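Local coordinates for enoyl-CoA hydratase, EchA3 (Mycobacterium marinum M, PDB 3R6H), which probably acts as a lyase in lipid metabolism and belongs to the enoyl-CoA hydratase/isomerase (crotonase) family, at residues F112-D118 against V146-R150; Q33-N37 against L87-L91. All blocks are in the same frame, centred on the assembly; numbering follows the deposited sequence.

Interaction 1 (F112-D118 against V146-R150); sequences FLLCSGD and VLKLR
Arg150 reaches out of helix 141-150 to hold the turn that follows helix 109-114, an instance of an arginine gathering backbone carbonyls in the core of a crotonase fold. Its guanidinium meets Gly117 end-on, with both terminal nitrogens on a single oxygen: NH2 lies 2.7 Å from Gly117 O, and NH1 of Arg150 lies 2.9 Å from the same atom. The oxygen sits in the guanidinium plane, and the NH1 bond also runs in the carbonyl plane, whereas NH2 is tilted 25° from it. Arg150 NH2 adds a weak, strongly bent bond to Cys115 O at 2.8 Å. The chain folds at chi2 (-55°) and chi3 (-83°), which turns the guanidinium toward the carbonyls of Cys115 and Gly117 while CG stays beside Cys115 CB.

Next to this polar grip the packing is apolar. Val146 pushes CG1 against Cys115 CB at 3.6 Å, and Leu147 sets CD2 at the edge of the Phe112 ring, 3.9 Å from CD1 of Phe112. Leu114 to Gly117 form a type I turn; Cys115 O belongs to it, and Gly117 closes it, its own carbonyl directed to the arginine. Asp118, just after the turn, hydrogen-bonds through its carboxylate to the backbone N of Val98 on strand 98-102 and forms salt bridges with Lys209 and Arg213. The second subunit closes in here: its Gln158 bonds to Asp118 O and its Ser154 to Arg150 O. Within the turn, the hydroxyl of Ser116 folds back on the preceding helix, OG donating to Phe112 O at 2.7 Å.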
ATOM      1  N   PHE A 112      -0.359  13.240  12.348  1.00  7.75           N
ATOM      2  CA  PHE A 112      -0.316  11.928  12.999  1.00  8.65           C
ATOM      3  C   PHE A 112      -1.598  11.669  13.777  1.00  8.54           C
ATOM      4  O   PHE A 112      -2.112  10.550  13.736  1.00  8.14           O
ATOM      5  CB  PHE A 112       0.930  11.752  13.871  1.00  9.48           C
ATOM      6  CG  PHE A 112       2.198  12.190  13.213  1.00  9.24           C
ATOM      7  CD1 PHE A 112       2.446  11.950  11.854  1.00 11.68           C
ATOM      8  CD2 PHE A 112       3.167  12.851  13.954  1.00 11.05           C
ATOM      9  CE1 PHE A 112       3.606  12.406  11.244  1.00 11.39           C
ATOM     10  CE2 PHE A 112       4.325  13.304  13.353  1.00 10.49           C
ATOM     11  CZ  PHE A 112       4.569  13.091  12.006  1.00 11.19           C
ATOM     12  N   LEU A 113      -2.125  12.706  14.445  1.00  8.57           N
ATOM     13  CA  LEU A 113      -3.418  12.623  15.120  1.00  8.62           C
ATOM     14  C   LEU A 113      -4.545  12.304  14.107  1.00  8.25           C
ATOM     15  O   LEU A 113      -5.386  11.430  14.375  1.00  9.31           O
ATOM     16  CB  LEU A 113      -3.702  13.923  15.914  1.00  9.95           C
ATOM     17  CG  LEU A 113      -4.986  13.936  16.734  1.00 11.24           C
ATOM     18  CD1 LEU A 113      -4.886  12.847  17.769  1.00 13.00           C
ATOM     19  CD2 LEU A 113      -5.209  15.313  17.420  1.00 11.85           C
ATOM     20  N   LEU A 114      -4.544  13.003  12.967  1.00  8.46           N
ATOM     21  CA  LEU A 114      -5.516  12.781  11.892  1.00  7.82           C
ATOM     22  C   LEU A 114      -5.499  11.292  11.475  1.00  8.17           C
ATOM     23  O   LEU A 114      -6.543  10.670  11.313  1.00  7.74           O
ATOM     24  CB  LEU A 114      -5.185  13.691  10.687  1.00  7.74           C
ATOM     25  CG  LEU A 114      -5.895  13.385   9.381  1.00  7.48           C
ATOM     26  CD1 LEU A 114      -7.409  13.626   9.564  1.00  7.39           C
ATOM     27  CD2 LEU A 114      -5.256  14.255   8.265  1.00  7.85           C
ATOM     28  N   CYS A 115      -4.293  10.726  11.348  1.00  7.69           N
ATOM     29  CA  CYS A 115      -4.107   9.319  10.965  1.00  7.06           C
ATOM     30  C   CYS A 115      -4.410   8.302  12.088  1.00  7.70           C
ATOM     31  O   CYS A 115      -4.258   7.078  11.889  1.00  8.04           O
ATOM     32  CB  CYS A 115      -2.680   9.116  10.506  1.00  7.72           C
ATOM     33  SG  CYS A 115      -2.341   9.816   8.876  1.00  8.06           S
ATOM     34  N   SER A 116      -4.859   8.791  13.249  1.00  8.71           N
ATOM     35  CA  SER A 116      -5.111   7.940  14.401  1.00  8.64           C
ATOM     36  C   SER A 116      -6.581   7.542  14.573  1.00  9.40           C
ATOM     37  O   SER A 116      -6.881   6.809  15.495  1.00  9.61           O
ATOM     38  CB  SER A 116      -4.585   8.597  15.705  1.00  9.55           C
ATOM     39  OG  SER A 116      -3.199   8.935  15.587  1.00 10.33           O
ATOM     40  N   GLY A 117      -7.466   7.988  13.664  1.00  8.70           N
ATOM     41  CA  GLY A 117      -8.881   7.601  13.692  1.00  8.85           C
ATOM     42  C   GLY A 117      -9.258   6.611  12.610  1.00  7.50           C
ATOM     43  O   GLY A 117      -8.511   6.395  11.625  1.00  8.53           O
ATOM     44  N   ASP A 118     -10.471   6.069  12.710  1.00  7.35           N
ATOM     45  CA  ASP A 118     -10.929   5.047  11.756  1.00  7.09           C
ATOM     46  C   ASP A 118     -11.384   5.611  10.406  1.00  7.26           C
ATOM     47  O   ASP A 118     -11.233   4.941   9.371  1.00  7.74           O
ATOM     48  CB  ASP A 118     -12.061   4.235  12.373  1.00  7.82           C
ATOM     49  CG  ASP A 118     -11.605   3.466  13.599  1.00  7.38           C
ATOM     50  OD1 ASP A 118     -10.901   2.456  13.438  1.00  8.20           O
ATOM     51  OD2 ASP A 118     -11.886   3.930  14.738  1.00  8.42           O
ATOM     52  N   VAL A 146       2.694   5.294  12.535  1.00  8.53           N
ATOM     53  CA  VAL A 146       1.364   5.850  12.291  1.00  8.07           C
ATOM     54  C   VAL A 146       1.179   6.163  10.797  1.00  7.31           C
ATOM     55  O   VAL A 146       0.174   5.752  10.198  1.00  7.36           O
ATOM     56  CB  VAL A 146       1.110   7.113  13.132  1.00  8.35           C
ATOM     57  CG1 VAL A 146      -0.135   7.837  12.674  1.00  8.59           C
ATOM     58  CG2 VAL A 146       0.992   6.774  14.666  1.00  7.10           C
ATOM     59  N   LEU A 147       2.183   6.800  10.186  1.00  7.20           N
ATOM     60  CA  LEU A 147       2.129   7.069   8.750  1.00  6.65           C
ATOM     61  C   LEU A 147       2.095   5.774   7.937  1.00  6.80           C
ATOM     62  O   LEU A 147       1.313   5.645   7.004  1.00  7.26           O
ATOM     63  CB  LEU A 147       3.285   7.947   8.286  1.00  7.24           C
ATOM     64  CG  LEU A 147       3.351   9.376   8.817  1.00  7.55           C
ATOM     65  CD1 LEU A 147       4.628  10.014   8.307  1.00  8.63           C
ATOM     66  CD2 LEU A 147       2.090  10.199   8.437  1.00  7.03           C
ATOM     67  N   LYS A 148       2.948   4.814   8.298  1.00  7.00           N
ATOM     68  CA  LYS A 148       3.085   3.579   7.511  1.00  7.96           C
ATOM     69  C   LYS A 148       1.787   2.789   7.542  1.00  7.61           C
ATOM     70  O   LYS A 148       1.457   2.099   6.585  1.00  7.92           O
ATOM     71  CB  LYS A 148       4.195   2.713   8.074  1.00  7.68           C
ATOM     72  CG  LYS A 148       4.658   1.629   7.098  1.00 10.79           C
ATOM     73  CD  LYS A 148       5.842   0.891   7.627  1.00 14.86           C
ATOM     74  CE  LYS A 148       5.443  -0.191   8.576  1.00 18.45           C
ATOM     75  NZ  LYS A 148       6.576  -1.210   8.749  1.00 19.59           N
ATOM     76  N   LEU A 149       1.040   2.905   8.634  1.00  7.27           N
ATOM     77  CA  LEU A 149      -0.218   2.191   8.750  1.00  7.66           C
ATOM     78  C   LEU A 149      -1.265   2.650   7.719  1.00  6.94           C
ATOM     79  O   LEU A 149      -2.163   1.862   7.377  1.00  7.80           O
ATOM     80  CB  LEU A 149      -0.827   2.368  10.157  1.00  7.96           C
ATOM     81  CG  LEU A 149      -2.052   1.540  10.524  1.00  7.97           C
ATOM     82  CD1 LEU A 149      -1.807   0.030  10.554  1.00  7.56           C
ATOM     83  CD2 LEU A 149      -2.510   2.028  11.936  1.00  9.43           C
ATOM     84  N   ARG A 150      -1.205   3.915   7.298  1.00  6.24           N
ATOM     85  CA  ARG A 150      -2.265   4.521   6.457  1.00  6.23           C
ATOM     86  C   ARG A 150      -1.837   4.920   5.055  1.00  6.53           C
ATOM     87  O   ARG A 150      -2.619   4.837   4.120  1.00  6.29           O
ATOM     88  CB  ARG A 150      -2.908   5.733   7.137  1.00  7.20           C
ATOM     89  CG  ARG A 150      -3.356   5.526   8.560  1.00  8.21           C
ATOM     90  CD  ARG A 150      -4.282   4.374   8.720  1.00  8.63           C
ATOM     91  NE  ARG A 150      -5.700   4.645   8.432  1.00  7.87           N
ATOM     92  CZ  ARG A 150      -6.573   5.158   9.303  1.00 10.03           C
ATOM     93  NH1 ARG A 150      -7.853   5.255   8.993  1.00  8.62           N
ATOM     94  NH2 ARG A 150      -6.181   5.532  10.509  1.00  8.70           N
TER

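Interaction 2 (Q33-N37 against L87-L91)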
ATOM      1  N   GLN A  33      -3.059  18.314  25.361  1.00 18.02           N
ATOM      2  CA  GLN A  33      -3.035  16.872  25.561  1.00 17.73           C
ATOM      3  C   GLN A  33      -3.837  16.459  26.777  1.00 17.76           C
ATOM      4  O   GLN A  33      -4.574  15.506  26.722  1.00 16.72           O
ATOM      5  CB  GLN A  33      -1.612  16.324  25.656  1.00 18.07           C
ATOM      6  CG  GLN A  33      -0.853  16.390  24.339  1.00 17.50           C
ATOM      7  CD  GLN A  33       0.540  15.817  24.439  1.00 17.26           C
ATOM      8  OE1 GLN A  33       0.818  14.990  25.314  1.00 19.57           O
ATOM      9  NE2 GLN A  33       1.429  16.244  23.533  1.00 16.94           N
ATOM     10  N   GLN A  34      -3.689  17.186  27.887  1.00 18.84           N
ATOM     11  CA  GLN A  34      -4.436  16.858  29.084  1.00 20.33           C
ATOM     12  C   GLN A  34      -5.923  17.042  28.842  1.00 19.41           C
ATOM     13  O   GLN A  34      -6.723  16.206  29.241  1.00 19.84           O
ATOM     14  CB  GLN A  34      -3.989  17.749  30.254  1.00 21.03           C
ATOM     15  CG  GLN A  34      -4.686  17.417  31.549  1.00 25.58           C
ATOM     16  CD  GLN A  34      -4.119  18.200  32.719  1.00 31.60           C
ATOM     17  OE1 GLN A  34      -2.918  18.127  33.008  1.00 37.19           O
ATOM     18  NE2 GLN A  34      -4.978  18.941  33.406  1.00 36.70           N
ATOM     19  N   ALA A  35      -6.278  18.118  28.149  1.00 19.22           N
ATOM     20  CA  ALA A  35      -7.677  18.434  27.856  1.00 18.43           C
ATOM     21  C   ALA A  35      -8.307  17.377  26.955  1.00 17.62           C
ATOM     22  O   ALA A  35      -9.451  16.954  27.169  1.00 17.35           O
ATOM     23  CB  ALA A  35      -7.789  19.809  27.237  1.00 18.32           C
ATOM     24  N   LEU A  36      -7.549  16.923  25.958  1.00 17.40           N
ATOM     25  CA  LEU A  36      -8.010  15.833  25.094  1.00 16.07           C
ATOM     26  C   LEU A  36      -8.191  14.543  25.865  1.00 16.17           C
ATOM     27  O   LEU A  36      -9.202  13.860  25.709  1.00 16.22           O
ATOM     28  CB  LEU A  36      -7.028  15.599  23.956  1.00 16.02           C
ATOM     29  CG  LEU A  36      -7.099  16.552  22.768  1.00 15.84           C
ATOM     30  CD1 LEU A  36      -5.835  16.383  21.825  1.00 14.98           C
ATOM     31  CD2 LEU A  36      -8.419  16.401  21.982  1.00 18.87           C
ATOM     32  N   ASN A  37      -7.196  14.180  26.685  1.00 16.32           N
ATOM     33  CA  ASN A  37      -7.315  12.966  27.460  1.00 17.15           C
ATOM     34  C   ASN A  37      -8.522  12.976  28.401  1.00 18.18           C
ATOM     35  O   ASN A  37      -9.178  11.965  28.571  1.00 17.86           O
ATOM     36  CB  ASN A  37      -6.011  12.674  28.207  1.00 17.58           C
ATOM     37  CG  ASN A  37      -5.020  11.955  27.350  1.00 17.56           C
ATOM     38  OD1 ASN A  37      -5.351  10.931  26.736  1.00 16.64           O
ATOM     39  ND2 ASN A  37      -3.803  12.467  27.285  1.00 16.64           N
ATOM     40  N   LEU A  87      -1.534   9.497  22.791  1.00 14.04           N
ATOM     41  CA  LEU A  87      -2.857   9.842  22.262  1.00 13.51           C
ATOM     42  C   LEU A  87      -3.155   9.117  20.940  1.00 13.30           C
ATOM     43  O   LEU A  87      -4.266   8.607  20.764  1.00 12.39           O
ATOM     44  CB  LEU A  87      -3.064  11.355  22.096  1.00 14.51           C
ATOM     45  CG  LEU A  87      -3.572  12.138  23.309  1.00 16.15           C
ATOM     46  CD1 LEU A  87      -3.249  13.638  23.161  1.00 19.59           C
ATOM     47  CD2 LEU A  87      -5.073  11.881  23.531  1.00 17.77           C
ATOM     48  N   SER A  88      -2.196   9.088  20.015  1.00 12.55           N
ATOM     49  CA  SER A  88      -2.372   8.275  18.785  1.00 12.19           C
ATOM     50  C   SER A  88      -2.684   6.825  19.099  1.00 11.32           C
ATOM     51  O   SER A  88      -3.575   6.237  18.512  1.00 12.18           O
ATOM     52  CB  SER A  88      -1.129   8.311  17.880  1.00 11.96           C
ATOM     53  OG  SER A  88      -0.988   9.562  17.257  1.00 16.98           O
ATOM     54  N   TYR A  89      -1.927   6.239  20.025  1.00 11.11           N
ATOM     55  CA  TYR A  89      -2.125   4.863  20.438  1.00 11.69           C
ATOM     56  C   TYR A  89      -3.534   4.677  21.024  1.00 10.76           C
ATOM     57  O   TYR A  89      -4.224   3.715  20.707  1.00 10.03           O
ATOM     58  CB  TYR A  89      -1.072   4.473  21.492  1.00 11.45           C
ATOM     59  CG  TYR A  89      -1.129   2.996  21.853  1.00 13.63           C
ATOM     60  CD1 TYR A  89      -2.062   2.516  22.764  1.00 14.92           C
ATOM     61  CD2 TYR A  89      -0.269   2.092  21.266  1.00 15.13           C
ATOM     62  CE1 TYR A  89      -2.149   1.173  23.052  1.00 16.09           C
ATOM     63  CE2 TYR A  89      -0.337   0.762  21.560  1.00 16.23           C
ATOM     64  CZ  TYR A  89      -1.270   0.295  22.446  1.00 17.06           C
ATOM     65  OH  TYR A  89      -1.310  -1.063  22.718  1.00 20.46           O
ATOM     66  N   ARG A  90      -3.949   5.613  21.869  1.00 11.26           N
ATOM     67  CA  ARG A  90      -5.254   5.562  22.530  1.00 11.74           C
ATOM     68  C   ARG A  90      -6.390   5.574  21.511  1.00 12.00           C
ATOM     69  O   ARG A  90      -7.355   4.813  21.646  1.00 12.69           O
ATOM     70  CB  ARG A  90      -5.419   6.730  23.523  1.00 12.71           C
ATOM     71  CG  ARG A  90      -6.653   6.603  24.368  1.00 13.85           C
ATOM     72  CD  ARG A  90      -6.735   7.632  25.468  1.00 15.06           C
ATOM     73  NE  ARG A  90      -7.961   7.455  26.251  1.00 13.74           N
ATOM     74  CZ  ARG A  90      -8.342   8.254  27.267  1.00 18.58           C
ATOM     75  NH1 ARG A  90      -7.634   9.311  27.603  1.00 19.07           N
ATOM     76  NH2 ARG A  90      -9.462   8.003  27.933  1.00 18.94           N
ATOM     77  N   LEU A  91      -6.266   6.416  20.483  1.00 11.35           N
ATOM     78  CA  LEU A  91      -7.303   6.525  19.447  1.00 10.40           C
ATOM     79  C   LEU A  91      -7.253   5.349  18.456  1.00  9.74           C
ATOM     80  O   LEU A  91      -8.298   4.835  18.050  1.00  8.63           O
ATOM     81  CB  LEU A  91      -7.220   7.877  18.733  1.00 11.09           C
ATOM     82  CG  LEU A  91      -7.602   9.023  19.682  1.00 12.83           C
ATOM     83  CD1 LEU A  91      -7.312  10.310  18.990  1.00 14.59           C
ATOM     84  CD2 LEU A  91      -9.060   8.931  20.145  1.00 14.15           C
TER
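The side chains of Leu87 and Asn37 come from opposite directions and meet between helices 75-92 and 30-46 of the crotonase fold. The short segments run nearly parallel, at 16°, with axes 11.9 Å apart, a separation bridged by side chains. Leu87 enters with its two methyl branches divided between partners. CD1 goes to the apolar side, 3.8 Å from Gln33 CG and 4.0 Å from Leu36 CD1, the leucines crossing at about a right angle. CD2 instead lies against the Asn37 amide, 3.4 Å from OD1.

Arg90, one turn on from Leu87, comes to the same amide with its polar end. CG lies anti to the backbone N (chi1 -171°) and the chain is extended from there to NE, which carries NH1 across to helix 30-46. The amide and guanidinium are nearly coplanar, and NH1 of Arg90 donates to Asn37 OD1 at 2.9 Å, close to the guanidinium plane. A second acceptor, Asn37 O, lies 3.2 Å from NH1 of Arg90 and is tilted 31° out of that plane.

One nitrogen thus links both the side-chain and main-chain oxygens of Asn37, while NH2 of Arg90 forms salt bridges with Asp41 and Asp44, further along helix 30-46. The division of labour implies that the arginine's charge is probably largely balanced by these two aspartates, with the two neutral oxygens of Asn37 and the aspartates together probably limiting the guanidinium's rotation.

How the interactions relate
Interactions 1 and 2 are adjoining contacts of one fold, meeting where residues 87-91 lie against residues 112-118. Their centres are 13 Å apart. Ser116 OG lies 2.8 Å from Ser88 OG, and Leu113 CD1 packs on Leu91 CD1 at 3.7 Å. Helix 75-92, itself half of interaction 2, therefore packs on helix 30-46 through one set of side chains and on residues 112-118 through another. The bound potassium ion lies nearer interaction 1, about 4 Å from the side chain of Phe112, against about 10 Å from that of Gln33 in interaction 2. Interaction 1 also reaches the second subunit, whereas interaction 2 stays within its own chain.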